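Local coordinates for hypothetical protein Atu0240 (Agrobacterium tumefaciens str. C58, PDB 2GAX), which is of unknown function, a DUF2000 family protein of the PTH2 clan built as an alpha/beta fold around a mixed beta sheet, at residues K19-A24 against E88-G93. Residues are numbered along the deposited sequence; the frame is centred on the assembly and turned at random.
Sequences KLNVTA and EMFATG
Helix 16-33 of this alpha/beta fold meets the loop between strand 83-86 and helix 95-102 where Val22 and Asn21 touch one aromatic side chain, Phe90. Phe90 belongs to a short 3-10 segment of that loop that includes residues 88-90. The ring bridges two backbones that stay well apart. Even the nearest CA pair, Val22 and Phe90, is 9.3 Å apart. The far end of the ring makes the main touch, where CZ of Phe90 packs against CG2 of Val22 at 3.6 Å. The Val22 side chain lies roughly perpendicular to that of Phe90, and the methyl approaches the ring obliquely. In Phe90, CG is anti to the carbonyl carbon (chi1 -78°), which lets the ring reach across to the helix. Asn21 adds a looser touch, with its OD1 4.2 Å from CE1 of Phe90. Its amide plane is turned 52° from the ring plane, and the two side chains, pointing opposite ways, overlap alongside each other. The contact is small, burying 99 Å² in all, and chiefly apolar; no hydrogen bond links the segments. Val22 is buried, while Asn21 and Phe90 stay partly exposed. Val22 also packs on Leu10 of strand 4-11. Phe90 meets the ring of Tyr85 and touches Leu14. Val113 of strand 112-120 touches both Val22 and Phe90, joining the helix and the loop to the central sheet.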
loop_
_atom_site.group_PDB
_atom_site.type_symbol
_atom_site.label_atom_id
_atom_site.label_comp_id
_atom_site.label_asym_id
_atom_site.label_seq_id
_atom_site.Cartn_x
_atom_site.Cartn_y
_atom_site.Cartn_z
ATOM N N LYS A 19 1.178 9.837 6.281
ATOM C CA LYS A 19 0.951 8.391 6.388
ATOM C C LYS A 19 -0.483 8.037 5.987
ATOM O O LYS A 19 -0.708 7.046 5.280
ATOM C CB LYS A 19 1.242 7.883 7.804
ATOM C CG LYS A 19 2.725 7.908 8.179
ATOM C CD LYS A 19 2.961 7.246 9.539
ATOM C CE LYS A 19 4.449 7.288 9.911
ATOM N NZ LYS A 19 4.667 6.841 11.317
ATOM N N LEU A 20 -1.428 8.868 6.426
ATOM C CA LEU A 20 -2.852 8.667 6.137
ATOM C C LEU A 20 -3.135 8.896 4.649
ATOM O O LEU A 20 -3.764 8.045 4.007
ATOM C CB LEU A 20 -3.719 9.551 7.030
ATOM C CG LEU A 20 -3.708 9.257 8.548
ATOM C CD1 LEU A 20 -4.189 10.448 9.395
ATOM C CD2 LEU A 20 -4.477 8.021 8.922
ATOM N N ASN A 21 -2.648 10.020 4.108
ATOM C CA ASN A 21 -2.708 10.292 2.660
ATOM C C ASN A 21 -2.148 9.123 1.823
ATOM O O ASN A 21 -2.837 8.621 0.926
ATOM C CB ASN A 21 -1.987 11.615 2.346
ATOM C CG ASN A 21 -1.974 11.960 0.864
ATOM O OD1 ASN A 21 -1.257 11.339 0.067
ATOM N ND2 ASN A 21 -2.718 12.989 0.495
ATOM N N VAL A 22 -0.909 8.699 2.113
ATOM C CA VAL A 22 -0.250 7.601 1.367
ATOM C C VAL A 22 -1.051 6.286 1.472
ATOM O O VAL A 22 -1.204 5.558 0.475
ATOM C CB VAL A 22 1.224 7.383 1.819
ATOM C CG1 VAL A 22 1.807 6.133 1.162
ATOM C CG2 VAL A 22 2.089 8.608 1.439
ATOM N N THR A 23 -1.570 6.002 2.664
ATOM C CA THR A 23 -2.328 4.755 2.916
ATOM C C THR A 23 -3.591 4.750 2.062
ATOM O O THR A 23 -3.926 3.734 1.436
ATOM C CB THR A 23 -2.679 4.574 4.404
ATOM O OG1 THR A 23 -1.464 4.395 5.149
ATOM C CG2 THR A 23 -3.612 3.346 4.642
ATOM N N ALA A 24 -4.250 5.904 2.009
ATOM C CA ALA A 24 -5.486 6.047 1.251
ATOM C C ALA A 24 -5.224 5.757 -0.228
ATOM O O ALA A 24 -5.935 4.948 -0.845
ATOM C CB ALA A 24 -6.049 7.430 1.442
ATOM N N GLU A 88 8.415 12.383 -4.112
ATOM C CA GLU A 88 8.198 13.466 -5.053
ATOM C C GLU A 88 6.731 13.648 -5.389
ATOM O O GLU A 88 6.337 14.724 -5.815
ATOM C CB GLU A 88 9.009 13.264 -6.332
ATOM C CG GLU A 88 10.496 13.561 -6.214
ATOM C CD GLU A 88 11.299 12.486 -5.502
ATOM O OE1 GLU A 88 10.757 11.404 -5.167
ATOM O OE2 GLU A 88 12.497 12.725 -5.284
HETATM N N MSE A 89 5.920 12.607 -5.187
HETATM C CA MSE A 89 4.481 12.697 -5.468
HETATM C C MSE A 89 3.706 13.609 -4.504
HETATM O O MSE A 89 2.539 13.913 -4.738
HETATM C CB MSE A 89 3.852 11.302 -5.541
HETATM C CG MSE A 89 4.292 10.555 -6.776
HETATM SE SE MSE A 89 3.899 8.638 -6.687
HETATM C CE MSE A 89 1.998 8.698 -6.220
ATOM N N PHE A 90 4.364 14.022 -3.425
ATOM C CA PHE A 90 3.817 15.030 -2.508
ATOM C C PHE A 90 3.824 16.437 -3.104
ATOM O O PHE A 90 3.169 17.333 -2.568
ATOM C CB PHE A 90 4.609 15.039 -1.190
ATOM C CG PHE A 90 4.255 13.915 -0.260
ATOM C CD1 PHE A 90 2.938 13.704 0.127
ATOM C CD2 PHE A 90 5.246 13.081 0.257
ATOM C CE1 PHE A 90 2.610 12.663 1.002
ATOM C CE2 PHE A 90 4.921 12.029 1.131
ATOM C CZ PHE A 90 3.609 11.824 1.491
ATOM N N ALA A 91 4.560 16.622 -4.201
ATOM C CA ALA A 91 4.746 17.941 -4.841
ATOM C C ALA A 91 3.588 18.383 -5.747
ATOM O O ALA A 91 3.462 19.570 -6.057
ATOM C CB ALA A 91 6.046 17.958 -5.637
ATOM N N THR A 92 2.769 17.440 -6.209
ATOM C CA THR A 92 1.556 17.804 -6.964
ATOM C C THR A 92 0.369 16.950 -6.551
ATOM O O THR A 92 0.539 15.893 -5.956
ATOM C CB THR A 92 1.706 17.681 -8.521
ATOM O OG1 THR A 92 1.364 16.348 -8.934
ATOM C CG2 THR A 92 3.115 18.059 -9.026
ATOM N N GLY A 93 -0.834 17.417 -6.876
ATOM C CA GLY A 93 -2.031 16.644 -6.656
ATOM C C GLY A 93 -2.641 16.167 -7.958
ATOM O O GLY A 93 -3.840 15.884 -8.002
#